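ATP-dependent RNA helicase HrpB (Escherichia coli, PDB 6EUD) hydrolyses ATP to ADP and phosphate as a DExH-box RNA helicase of the DEAH/RHA type that binds single-stranded RNA. Local coordinates at residues Asp420-Ala425 against Gly497-Arg502; Ala436-Lys441 against Ser489-Leu494; Ile442-Glu447 against Gln470-Leu475; Asn454-Val459 against Leu553-Asp558; Ile503-Gly508 against Arg531-Ile536. All coordinates share one frame; numbering follows the deposited sequence.

Interaction 1. Residues Asp420-Ala425 against Gly497-Arg502; sequences DPRLAA and GAFADR. With EDO (1,2-ethanediol), chain C.
R422 reaches from helix 421-429 to the chain that follows helix 491-498. Its CB and CG pass A498 O, and CB also comes near F499 CZ. The chain bends at chi3 (105°), which turns NE aside. NE then gives a weak hydrogen bond to A498 O, 3.4 Å away, and lies obliquely to the F499 ring, 4.0 Å from CD2. CZ lies over the guanidinium of R502. The two guanidinium groups form an offset stack, centres 3.8 Å apart and planes at 23°, which brings like charges close. At the tip, R422 NH2 makes a salt bridge to D501 OD2, with the oxygen close to the guanidinium plane. The modelled 2.5 Å is short, so its exact geometry is doubtful. The negative charge of D501 probably offsets part of the repulsion in the stack. D501 OD2 also accepts from O2 of a 1,2-ethanediol at 2.9 Å. An alanine in place of R422 would probably leave D501 without its charge partner here and R502 without the flat group stacked on it. The contact joins a helical bundle to the start of a beta domain, consistent with the helix-bundle and OB-fold junction of DEAH/RHA helicases.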
# COMPACT_ATOMS: atom_id res chain seq x y z
N ASP A 420 16.64 2.94 -6.14
CA ASP A 420 15.74 2.86 -4.99
C ASP A 420 16.03 4.06 -4.09
O ASP A 420 17.19 4.31 -3.77
CB ASP A 420 15.91 1.58 -4.19
CG ASP A 420 15.24 1.68 -2.82
OD1 ASP A 420 14.02 1.41 -2.71
OD2 ASP A 420 15.92 2.06 -1.86
N PRO A 421 14.98 4.81 -3.68
CA PRO A 421 15.12 6.07 -2.95
C PRO A 421 15.99 6.00 -1.69
O PRO A 421 16.79 6.90 -1.49
CB PRO A 421 13.69 6.43 -2.58
CG PRO A 421 12.89 5.86 -3.72
CD PRO A 421 13.57 4.56 -4.06
N ARG A 422 15.84 4.97 -0.87
CA ARG A 422 16.70 4.80 0.30
C ARG A 422 18.17 4.69 -0.15
O ARG A 422 19.04 5.34 0.42
CB ARG A 422 16.27 3.57 1.12
CG ARG A 422 14.85 3.68 1.71
CD ARG A 422 14.33 2.37 2.39
NE ARG A 422 14.38 2.50 3.83
CZ ARG A 422 13.33 2.47 4.64
NH1 ARG A 422 12.11 2.27 4.18
NH2 ARG A 422 13.53 2.63 5.93
N LEU A 423 18.44 3.91 -1.18
CA LEU A 423 19.81 3.77 -1.66
C LEU A 423 20.33 5.06 -2.33
O LEU A 423 21.49 5.44 -2.17
CB LEU A 423 19.90 2.59 -2.63
CG LEU A 423 19.57 1.18 -2.07
CD1 LEU A 423 19.92 0.07 -3.08
CD2 LEU A 423 20.24 0.92 -0.70
N ALA A 424 19.46 5.74 -3.07
CA ALA A 424 19.79 7.01 -3.70
C ALA A 424 20.13 8.06 -2.64
O ALA A 424 21.07 8.82 -2.81
CB ALA A 424 18.65 7.50 -4.58
N ALA A 425 19.34 8.08 -1.57
CA ALA A 425 19.53 8.99 -0.45
C ALA A 425 20.91 8.77 0.17
O ALA A 425 21.64 9.72 0.48
CB ALA A 425 18.44 8.77 0.60
N GLY A 497 21.62 7.10 7.92
CA GLY A 497 20.75 8.08 7.29
C GLY A 497 19.58 7.45 6.55
O GLY A 497 18.42 7.82 6.77
N ALA A 498 19.88 6.47 5.71
CA ALA A 498 18.88 5.89 4.82
C ALA A 498 18.08 4.74 5.45
O ALA A 498 17.05 4.35 4.93
CB ALA A 498 19.54 5.42 3.54
N PHE A 499 18.56 4.20 6.57
CA PHE A 499 17.87 3.10 7.23
C PHE A 499 17.73 3.31 8.73
O PHE A 499 17.82 2.36 9.50
CB PHE A 499 18.60 1.79 6.97
CG PHE A 499 18.75 1.46 5.51
CD1 PHE A 499 19.85 1.91 4.79
CD2 PHE A 499 17.77 0.73 4.85
CE1 PHE A 499 19.97 1.60 3.45
CE2 PHE A 499 17.89 0.43 3.50
CZ PHE A 499 18.99 0.86 2.80
N ALA A 500 17.52 4.56 9.14
CA ALA A 500 17.41 4.90 10.57
C ALA A 500 16.32 4.10 11.30
O ALA A 500 16.49 3.71 12.45
CB ALA A 500 17.15 6.38 10.72
N ASP A 501 15.19 3.88 10.62
CA ASP A 501 14.08 3.10 11.17
C ASP A 501 14.43 1.62 11.32
O ASP A 501 13.66 0.85 11.91
CB ASP A 501 12.85 3.25 10.28
CG ASP A 501 13.16 2.92 8.82
OD1 ASP A 501 14.29 3.19 8.38
OD2 ASP A 501 12.29 2.39 8.10
N ARG A 502 15.57 1.21 10.75
CA ARG A 502 15.96 -0.20 10.83
C ARG A 502 17.20 -0.41 11.68
O ARG A 502 17.82 -1.46 11.62
CB ARG A 502 16.16 -0.77 9.43
CG ARG A 502 14.92 -0.67 8.61
CD ARG A 502 15.11 -1.23 7.23
NE ARG A 502 13.90 -1.04 6.43
CZ ARG A 502 13.84 -1.29 5.13
NH1 ARG A 502 14.91 -1.73 4.48
NH2 ARG A 502 12.70 -1.10 4.49
C1 EDO C . 9.73 5.34 8.80
O1 EDO C . 8.96 5.40 7.63
C2 EDO C . 9.32 4.13 9.65
O2 EDO C . 9.55 2.89 8.96

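Interaction 2. Residues Ala436-Lys441 against Ser489-Leu494; sequences AATAAK and SLIAPL
T438 faces the 489-494 segment with its methyl and hydroxyl turned to different partners. CG2 is anti to the backbone N. It meets I491 CG1 at 3.7 Å, and the two side chains cross at about a right angle. The same methyl lies 4.0 Å from L494 CD1, and here T438 and L494 run oblique to each other. OG1 is beside the backbone N (chi1 -55°). Its polar partners lie outside the two segments: it is hydrogen-bonded to D434 O, one turn earlier in its own helix, and to D487 N. Its approach to L490 is van der Waals packing. L490 CD1 stands 3.9 Å from T438 OG1, and these two side chains also cross at about a right angle.

L494 comes in one turn further along. Its CD1 is the atom that does the touching. It lies 3.9 Å from A439 N and 4.1 Å from A439 CB, as well as near the T438 methyl. The small A439 side chain lets the leucine come close to the backbone of helix 433-447. No hydrogen bond spans the two segments, so the contact is held by shape and burial.

Other helices close the surroundings. A439 packs on L427, and L494 packs on M426 and S429, all of helix 421-429. A436 and A440 turn to L476 of helix 466-479. This is helix packing over small alanine and threonine side chains, in the core of an all-helical bundle, probably the helix-bundle domain of DEAH/RHA helicases.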
# COMPACT_ATOMS: atom_id res chain seq x y z
N ALA A 436 31.46 8.36 -1.07
CA ALA A 436 30.70 8.03 -2.27
C ALA A 436 30.95 6.58 -2.70
O ALA A 436 29.98 5.82 -2.88
CB ALA A 436 31.03 8.99 -3.39
N ALA A 437 32.22 6.21 -2.88
CA ALA A 437 32.58 4.86 -3.31
C ALA A 437 32.06 3.81 -2.31
O ALA A 437 31.62 2.72 -2.70
CB ALA A 437 34.09 4.73 -3.48
N THR A 438 32.10 4.14 -1.03
CA THR A 438 31.57 3.25 -0.01
C THR A 438 30.05 3.06 -0.19
O THR A 438 29.56 1.93 -0.21
CB THR A 438 31.86 3.79 1.41
OG1 THR A 438 33.27 4.01 1.56
CG2 THR A 438 31.38 2.80 2.46
N ALA A 439 29.34 4.17 -0.34
CA ALA A 439 27.90 4.13 -0.57
C ALA A 439 27.53 3.32 -1.83
O ALA A 439 26.54 2.59 -1.82
CB ALA A 439 27.32 5.57 -0.68
N ALA A 440 28.33 3.42 -2.88
CA ALA A 440 28.00 2.80 -4.17
C ALA A 440 28.09 1.28 -4.07
O ALA A 440 27.26 0.55 -4.64
CB ALA A 440 28.92 3.31 -5.27
N LYS A 441 29.10 0.82 -3.36
CA LYS A 441 29.28 -0.61 -3.14
C LYS A 441 28.16 -1.16 -2.26
O LYS A 441 27.56 -2.20 -2.58
CB LYS A 441 30.64 -0.89 -2.51
CG LYS A 441 30.82 -2.36 -2.16
CD LYS A 441 32.18 -2.88 -2.55
CE LYS A 441 32.14 -4.39 -2.56
NZ LYS A 441 33.47 -4.96 -2.90
N SER A 489 34.84 1.61 7.47
CA SER A 489 34.59 2.48 8.60
C SER A 489 33.65 3.62 8.22
O SER A 489 33.25 4.39 9.08
CB SER A 489 35.90 3.06 9.15
OG SER A 489 36.44 4.08 8.31
N LEU A 490 33.32 3.76 6.94
CA LEU A 490 32.45 4.86 6.53
C LEU A 490 31.01 4.40 6.29
O LEU A 490 30.16 5.20 5.93
CB LEU A 490 32.98 5.51 5.26
CG LEU A 490 34.36 6.16 5.35
CD1 LEU A 490 34.82 6.60 3.97
CD2 LEU A 490 34.33 7.33 6.34
N ILE A 491 30.77 3.10 6.51
CA ILE A 491 29.49 2.49 6.17
C ILE A 491 28.38 2.91 7.12
O ILE A 491 27.31 3.35 6.67
CB ILE A 491 29.59 0.96 6.19
CG1 ILE A 491 30.65 0.47 5.20
CG2 ILE A 491 28.24 0.35 5.88
CD1 ILE A 491 30.84 -1.02 5.22
N ALA A 492 28.63 2.78 8.42
CA ALA A 492 27.59 2.99 9.44
C ALA A 492 26.88 4.35 9.34
O ALA A 492 25.67 4.37 9.34
CB ALA A 492 28.16 2.80 10.85
N PRO A 493 27.61 5.47 9.25
CA PRO A 493 26.83 6.71 9.15
C PRO A 493 26.03 6.85 7.83
O PRO A 493 24.94 7.41 7.85
CB PRO A 493 27.88 7.80 9.28
CG PRO A 493 29.17 7.14 8.88
CD PRO A 493 29.06 5.72 9.31
N LEU A 494 26.55 6.32 6.72
CA LEU A 494 25.78 6.28 5.47
C LEU A 494 24.49 5.47 5.59
O LEU A 494 23.42 5.88 5.14
CB LEU A 494 26.65 5.70 4.36
CG LEU A 494 27.83 6.58 3.94
CD1 LEU A 494 28.80 5.75 3.13
CD2 LEU A 494 27.34 7.76 3.12

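Interaction 3. Residues Ile442-Glu447 against Gln470-Leu475; sequences IAAILE and QRSQQL
E447 and R471 form a side-on, two-nitrogen salt bridge. R471 NE donates to E447 OE1 at 2.6 Å, on the syn lone pair. R471 NH2 donates to E447 OE2 at 3.0 Å, a nearly straight bond. A weak third bond runs from NH2 to OE1. The carboxylate and guanidinium planes are turned 38° apart. The bend at chi2 (58°) swings CD of R471 toward the glutamate. R471 NH1 donates to Q474 OE1 of its own helix at 2.7 Å, from above the carbonyl plane. L475 CD2 lies over the centre of one guanidinium face. NE, NH1 and NH2 of R471 each have an acceptor, which would hold the group's rotation. A leucine in place of R471 would probably leave the E447 carboxylate without its main charge partner and free to turn, and Q474 OE1 without this donor. Apolar packing continues beside the bridge. A444 CB meets R471 CG at 3.7 Å, and A443 CB meets L475 CD1 at 3.8 Å. S472 OG is hydrogen-bonded to W468 O. Q474 NE2 binds R88 O of the ATP-binding helicase domain, and R88 is a long, weak ion partner of E447. The two helix segments cross at 123°, a helix-helix packing contact of the helical bundle with an inter-helix salt bridge.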
# COMPACT_ATOMS: atom_id res chain seq x y z
N ILE A 442 27.88 -0.47 -1.16
CA ILE A 442 26.77 -0.88 -0.29
C ILE A 442 25.49 -1.01 -1.10
O ILE A 442 24.73 -1.97 -0.95
CB ILE A 442 26.54 0.10 0.86
CG1 ILE A 442 27.71 0.03 1.86
CG2 ILE A 442 25.22 -0.19 1.57
CD1 ILE A 442 27.78 -1.30 2.64
N ALA A 443 25.26 -0.03 -1.98
CA ALA A 443 24.05 0.02 -2.76
C ALA A 443 23.99 -1.14 -3.75
O ALA A 443 22.94 -1.75 -3.95
CB ALA A 443 23.95 1.36 -3.49
N ALA A 444 25.12 -1.47 -4.36
CA ALA A 444 25.12 -2.55 -5.33
C ALA A 444 24.82 -3.87 -4.60
O ALA A 444 24.08 -4.72 -5.10
CB ALA A 444 26.44 -2.61 -6.08
N ILE A 445 25.36 -4.02 -3.40
CA ILE A 445 25.07 -5.17 -2.57
C ILE A 445 23.59 -5.30 -2.20
O ILE A 445 22.99 -6.36 -2.40
CB ILE A 445 25.89 -5.14 -1.26
CG1 ILE A 445 27.37 -5.24 -1.60
CG2 ILE A 445 25.46 -6.28 -0.34
CD1 ILE A 445 28.26 -5.10 -0.41
N LEU A 446 23.00 -4.23 -1.66
CA LEU A 446 21.58 -4.29 -1.25
C LEU A 446 20.62 -4.53 -2.43
O LEU A 446 19.55 -5.11 -2.25
CB LEU A 446 21.22 -3.00 -0.49
CG LEU A 446 21.96 -2.90 0.85
CD1 LEU A 446 21.72 -1.58 1.59
CD2 LEU A 446 21.58 -4.07 1.75
N GLU A 447 21.00 -4.10 -3.64
CA GLU A 447 20.24 -4.39 -4.87
C GLU A 447 20.33 -5.85 -5.33
O GLU A 447 19.39 -6.38 -5.93
CB GLU A 447 20.73 -3.49 -6.02
CG GLU A 447 20.27 -2.06 -5.93
CD GLU A 447 20.81 -1.18 -7.06
OE1 GLU A 447 21.57 -1.64 -7.97
OE2 GLU A 447 20.44 0.02 -7.04
N GLN A 470 30.79 -3.54 -11.05
CA GLN A 470 30.24 -2.93 -12.25
C GLN A 470 29.12 -1.97 -11.89
O GLN A 470 29.07 -0.83 -12.38
CB GLN A 470 29.73 -4.00 -13.21
CG GLN A 470 29.24 -3.43 -14.52
CD GLN A 470 28.74 -4.50 -15.47
OE1 GLN A 470 27.81 -5.24 -15.17
NE2 GLN A 470 29.39 -4.59 -16.63
N ARG A 471 28.22 -2.42 -11.02
CA ARG A 471 27.09 -1.60 -10.63
C ARG A 471 27.55 -0.35 -9.89
O ARG A 471 27.02 0.74 -10.11
CB ARG A 471 26.13 -2.40 -9.77
CG ARG A 471 24.96 -1.61 -9.28
CD ARG A 471 24.15 -1.01 -10.42
NE ARG A 471 22.88 -0.51 -9.89
CZ ARG A 471 22.07 0.33 -10.53
NH1 ARG A 471 22.40 0.79 -11.74
NH2 ARG A 471 20.94 0.72 -9.96
N SER A 472 28.55 -0.52 -9.03
CA SER A 472 29.13 0.60 -8.29
C SER A 472 29.64 1.70 -9.21
O SER A 472 29.34 2.89 -9.00
CB SER A 472 30.27 0.14 -7.38
OG SER A 472 29.79 -0.76 -6.41
N GLN A 473 30.42 1.30 -10.22
CA GLN A 473 30.97 2.23 -11.21
C GLN A 473 29.84 2.98 -11.93
O GLN A 473 29.94 4.19 -12.13
CB GLN A 473 31.84 1.48 -12.22
CG GLN A 473 33.11 0.87 -11.64
CD GLN A 473 33.92 0.11 -12.68
OE1 GLN A 473 33.38 -0.36 -13.69
NE2 GLN A 473 35.22 -0.02 -12.44
N GLN A 474 28.77 2.25 -12.28
CA GLN A 474 27.59 2.85 -12.93
C GLN A 474 26.89 3.89 -12.04
O GLN A 474 26.53 4.99 -12.49
CB GLN A 474 26.59 1.76 -13.35
CG GLN A 474 25.39 2.29 -14.13
CD GLN A 474 24.32 1.24 -14.38
OE1 GLN A 474 24.22 0.25 -13.65
NE2 GLN A 474 23.52 1.44 -15.42
N LEU A 475 26.73 3.56 -10.77
CA LEU A 475 26.11 4.49 -9.83
C LEU A 475 26.98 5.74 -9.60
O LEU A 475 26.48 6.85 -9.55
CB LEU A 475 25.83 3.77 -8.52
CG LEU A 475 24.64 2.81 -8.53
CD1 LEU A 475 24.49 2.14 -7.18
CD2 LEU A 475 23.33 3.51 -8.92

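Interaction 4. Residues Asn454-Val459 against Leu553-Asp558; sequences NSDLGV and LALLVD
The carboxylate of D456 is a flat group at this contact, and it meets A554 O. OD1 lies 3.5 Å from that oxygen. Both are acceptors, so no bond joins them. G458 N donates to OD1 at 2.9 Å from above the carboxylate plane. D456, at the N-cap of helix 457-462, thus caps its first turn. The carboxamide of N454 gives its OD1 to a weak bond from D456 N.

The backbones meet in a single bridge between D456 and A554. A554 N donates to S455 O at 2.7 Å. L457 N returns a bond to A554 O, also 2.7 Å. L457 CB rests 3.4 Å from the same oxygen.

Leucines fill in around the bridge. L553 CD2 meets N454 O at 3.5 Å, and its CD1 approaches L457 CD1 at 4.2 Å. L555 CD1, placed by chi2 (79°), comes 3.7 Å from G458 N. S455 OG turns elsewhere and binds D527 OD2.

L457 also packs on I442 and I445 of helix 433-447, and on L495 of helix 491-498. Strand 554-556 itself pairs with strand 534-542. The bridge thus sets the first turn of helix 457-462 against an outlying strand of the beta domain.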
# COMPACT_ATOMS: atom_id res chain seq x y z
N ASN A 454 24.90 -15.56 4.88
CA ASN A 454 25.72 -14.72 5.74
C ASN A 454 25.07 -13.37 6.03
O ASN A 454 24.67 -12.64 5.12
CB ASN A 454 27.10 -14.52 5.14
CG ASN A 454 28.13 -14.12 6.17
OD1 ASN A 454 27.80 -13.59 7.23
ND2 ASN A 454 29.40 -14.36 5.85
N SER A 455 24.98 -13.03 7.31
CA SER A 455 24.16 -11.89 7.72
C SER A 455 24.96 -10.59 7.84
O SER A 455 24.38 -9.51 7.82
CB SER A 455 23.45 -12.17 9.04
OG SER A 455 24.37 -12.12 10.12
N ASP A 456 26.28 -10.71 7.99
CA ASP A 456 27.12 -9.52 8.13
C ASP A 456 27.30 -8.79 6.79
O ASP A 456 27.84 -9.33 5.82
CB ASP A 456 28.47 -9.90 8.73
CG ASP A 456 29.32 -8.70 9.06
OD1 ASP A 456 28.79 -7.56 9.01
OD2 ASP A 456 30.52 -8.87 9.41
N LEU A 457 26.81 -7.54 6.74
CA LEU A 457 26.94 -6.69 5.55
C LEU A 457 28.41 -6.27 5.34
O LEU A 457 28.83 -5.98 4.21
CB LEU A 457 26.05 -5.47 5.68
CG LEU A 457 26.17 -4.39 4.60
CD1 LEU A 457 25.69 -4.88 3.24
CD2 LEU A 457 25.46 -3.12 5.02
N GLY A 458 29.18 -6.26 6.41
CA GLY A 458 30.60 -5.96 6.33
C GLY A 458 31.37 -7.06 5.62
O GLY A 458 32.42 -6.83 5.02
N VAL A 459 30.85 -8.28 5.67
CA VAL A 459 31.47 -9.38 4.94
C VAL A 459 31.26 -9.19 3.45
O VAL A 459 32.22 -9.23 2.68
CB VAL A 459 30.94 -10.76 5.39
CG1 VAL A 459 31.22 -11.78 4.32
CG2 VAL A 459 31.58 -11.18 6.72
N LEU A 553 20.62 -9.05 6.13
CA LEU A 553 21.91 -8.34 6.05
C LEU A 553 21.94 -7.22 7.08
O LEU A 553 21.04 -6.38 7.13
CB LEU A 553 22.16 -7.77 4.66
CG LEU A 553 22.74 -8.71 3.60
CD1 LEU A 553 22.93 -7.94 2.30
CD2 LEU A 553 24.04 -9.33 4.09
N ALA A 554 22.99 -7.20 7.90
CA ALA A 554 23.08 -6.18 8.94
C ALA A 554 24.52 -5.80 9.20
O ALA A 554 25.46 -6.54 8.86
CB ALA A 554 22.43 -6.66 10.23
N LEU A 555 24.67 -4.64 9.82
CA LEU A 555 25.99 -4.12 10.16
C LEU A 555 26.01 -3.85 11.66
O LEU A 555 25.01 -3.38 12.22
CB LEU A 555 26.29 -2.83 9.37
CG LEU A 555 27.76 -2.40 9.43
CD1 LEU A 555 28.60 -3.24 8.48
CD2 LEU A 555 27.92 -0.91 9.17
N LEU A 556 27.13 -4.16 12.29
CA LEU A 556 27.28 -3.89 13.71
C LEU A 556 27.78 -2.47 13.88
O LEU A 556 28.64 -2.00 13.14
CB LEU A 556 28.23 -4.89 14.39
CG LEU A 556 29.74 -4.77 14.23
CD1 LEU A 556 30.36 -3.92 15.33
CD2 LEU A 556 30.37 -6.17 14.24
N VAL A 557 27.21 -1.78 14.85
CA VAL A 557 27.55 -0.40 15.13
C VAL A 557 27.81 -0.21 16.61
O VAL A 557 27.13 -0.79 17.46
CB VAL A 557 26.43 0.56 14.68
CG1 VAL A 557 26.25 0.49 13.17
CG2 VAL A 557 25.14 0.23 15.37
N ASP A 558 28.82 0.58 16.93
CA ASP A 558 28.98 1.07 18.28
C ASP A 558 28.02 2.26 18.41
O ASP A 558 28.18 3.28 17.74
CB ASP A 558 30.43 1.46 18.56
CG ASP A 558 30.65 1.88 20.00
OD1 ASP A 558 31.22 1.07 20.78
OD2 ASP A 558 30.27 3.01 20.35

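Interaction 5. Residues Ile503-Gly508 against Arg531-Ile536; sequences IARRRG and RHEWLI
Strands 503-506 and 534-542 are antiparallel neighbours in a curled sheet, consistent with the OB-fold domain of DEAH/RHA helicases. A504 and L535 are a hydrogen-bonded pair. A504 N donates to L535 O at 2.7 Å, and L535 N donates to A504 O at 2.8 Å. R506 N also donates to E533 O. I503 with I536 and R505 with W534 are non-hydrogen-bonded pairs.

I503, R505, W534 and I536 share one face of the sheet. Here the indole of W534 is the main flat group. R505 CB lies over its six-membered ring, 3.8 Å from the centroid and 8° off the normal, a CH-pi contact. I503 CG2 comes to the edge of the same ring, 3.7 Å from CZ3. L596 of strand 596-602 packs on both R505 and W534. On the opposite face, A504 CB meets L535 CB at 4.3 Å, next to Y513 of strand 512-515.

R505 has CG anti to the backbone N (chi1 175°), and its chain is extended from CG to NE. It runs beside E533, pointing the same way. The guanidinium stands at 77° to the indole, with W534 CZ2 at its edge, 3.3 Å from R505 NH1. E533 OE2 sits over one face of the guanidinium, so its salt bridge is of charges alone, and R505 NH1 lies 3.0 Å from that oxygen.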
# COMPACT_ATOMS: atom_id res chain seq x y z
N ILE A 503 17.58 0.61 12.44
CA ILE A 503 18.52 0.45 13.55
C ILE A 503 17.96 -0.54 14.56
O ILE A 503 16.81 -0.42 14.97
CB ILE A 503 18.78 1.78 14.24
CG1 ILE A 503 19.58 2.69 13.30
CG2 ILE A 503 19.49 1.54 15.56
CD1 ILE A 503 19.73 4.12 13.80
N ALA A 504 18.76 -1.53 14.95
CA ALA A 504 18.25 -2.61 15.79
C ALA A 504 18.97 -2.71 17.13
O ALA A 504 20.21 -2.65 17.20
CB ALA A 504 18.35 -3.90 15.06
N ARG A 505 18.20 -2.85 18.20
CA ARG A 505 18.78 -3.04 19.53
C ARG A 505 18.36 -4.40 20.07
O ARG A 505 17.23 -4.86 19.84
CB ARG A 505 18.36 -1.93 20.48
CG ARG A 505 18.83 -2.14 21.91
CD ARG A 505 18.10 -1.23 22.86
NE ARG A 505 18.31 -1.63 24.25
CZ ARG A 505 19.25 -1.13 25.04
NH1 ARG A 505 20.05 -0.17 24.60
NH2 ARG A 505 19.36 -1.57 26.28
N ARG A 506 19.29 -5.06 20.76
CA ARG A 506 19.02 -6.37 21.34
C ARG A 506 18.03 -6.20 22.48
O ARG A 506 18.11 -5.25 23.27
CB ARG A 506 20.30 -7.04 21.83
CG ARG A 506 20.12 -8.52 22.18
CD ARG A 506 21.40 -9.16 22.72
NE ARG A 506 21.68 -8.76 24.09
CZ ARG A 506 21.23 -9.40 25.17
NH1 ARG A 506 20.46 -10.48 25.04
NH2 ARG A 506 21.55 -8.96 26.38
N ARG A 507 17.07 -7.12 22.55
CA ARG A 507 16.04 -7.05 23.58
C ARG A 507 15.96 -8.31 24.44
O ARG A 507 15.19 -9.22 24.14
CB ARG A 507 14.69 -6.75 22.95
CG ARG A 507 14.49 -5.28 22.66
CD ARG A 507 13.05 -4.89 22.89
NE ARG A 507 12.91 -3.46 23.15
CZ ARG A 507 13.05 -2.90 24.35
NH1 ARG A 507 13.35 -3.64 25.40
NH2 ARG A 507 12.90 -1.58 24.48
N GLY A 508 16.76 -8.33 25.50
CA GLY A 508 16.67 -9.36 26.53
C GLY A 508 17.33 -10.71 26.25
O GLY A 508 17.93 -11.29 27.15
N ARG A 531 25.94 -11.48 18.63
CA ARG A 531 26.82 -11.26 19.76
C ARG A 531 26.86 -9.77 20.13
O ARG A 531 27.46 -9.39 21.13
CB ARG A 531 28.25 -11.76 19.46
CG ARG A 531 28.36 -13.21 18.97
CD ARG A 531 28.22 -14.23 20.09
NE ARG A 531 26.82 -14.39 20.52
CZ ARG A 531 25.93 -15.13 19.88
NH1 ARG A 531 26.27 -15.79 18.77
NH2 ARG A 531 24.69 -15.22 20.34
N HIS A 532 26.22 -8.93 19.31
CA HIS A 532 26.28 -7.49 19.53
C HIS A 532 24.92 -6.88 19.82
O HIS A 532 23.89 -7.38 19.36
CB HIS A 532 26.91 -6.80 18.32
CG HIS A 532 28.29 -7.28 18.02
ND1 HIS A 532 29.40 -6.78 18.66
CD2 HIS A 532 28.74 -8.23 17.16
CE1 HIS A 532 30.48 -7.40 18.20
NE2 HIS A 532 30.10 -8.28 17.29
N GLU A 533 24.93 -5.78 20.56
CA GLU A 533 23.70 -5.15 21.00
C GLU A 533 23.08 -4.18 19.99
O GLU A 533 21.84 -4.06 19.91
CB GLU A 533 23.93 -4.40 22.30
CG GLU A 533 22.68 -3.77 22.86
CD GLU A 533 22.95 -3.07 24.15
OE1 GLU A 533 24.11 -3.16 24.62
OE2 GLU A 533 22.02 -2.44 24.70
N TRP A 534 23.91 -3.48 19.24
CA TRP A 534 23.37 -2.51 18.29
C TRP A 534 23.75 -2.80 16.84
O TRP A 534 24.93 -2.96 16.52
CB TRP A 534 23.82 -1.11 18.66
CG TRP A 534 23.13 -0.59 19.84
CD1 TRP A 534 23.52 -0.74 21.14
CD2 TRP A 534 21.92 0.17 19.87
NE1 TRP A 534 22.62 -0.12 21.97
CE2 TRP A 534 21.63 0.45 21.21
CE3 TRP A 534 21.06 0.65 18.88
CZ2 TRP A 534 20.52 1.19 21.60
CZ3 TRP A 534 19.94 1.39 19.27
CH2 TRP A 534 19.69 1.65 20.62
N LEU A 535 22.74 -2.88 15.98
CA LEU A 535 22.95 -3.14 14.56
C LEU A 535 22.19 -2.14 13.70
O LEU A 535 21.34 -1.41 14.19
CB LEU A 535 22.50 -4.54 14.18
CG LEU A 535 23.02 -5.72 15.00
CD1 LEU A 535 22.28 -7.00 14.61
CD2 LEU A 535 24.54 -5.86 14.84
N ILE A 536 22.53 -2.10 12.41
CA ILE A 536 21.65 -1.49 11.42
C ILE A 536 21.29 -2.60 10.46
O ILE A 536 22.19 -3.22 9.90
CB ILE A 536 22.31 -0.32 10.65
CG1 ILE A 536 22.92 0.70 11.61
CG2 ILE A 536 21.26 0.36 9.79
CD1 ILE A 536 23.54 1.85 10.92

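How the interactions relate
Following the chain from the N terminus, interaction 1 opens at 420-425, interaction 2 at 436-441, interaction 3 at 442-447 and interaction 4 at 454-459. Interaction 3 closes first, at 470-475. Interaction 2 closes around it at 489-494, and interaction 1 around both at 497-502. Those three tie the helices of the bundle to each other and to its exit. Interaction 5 then opens and closes, at 503-508 and 531-536, within the beta domain. Interaction 4 closes last, at 553-558. It crosses interactions 1, 2 and 3 and encloses interaction 5, so it links bundle and sheet. Interactions 4 and 5 share that sheet, where L555 and V557 pair with I536 and W534.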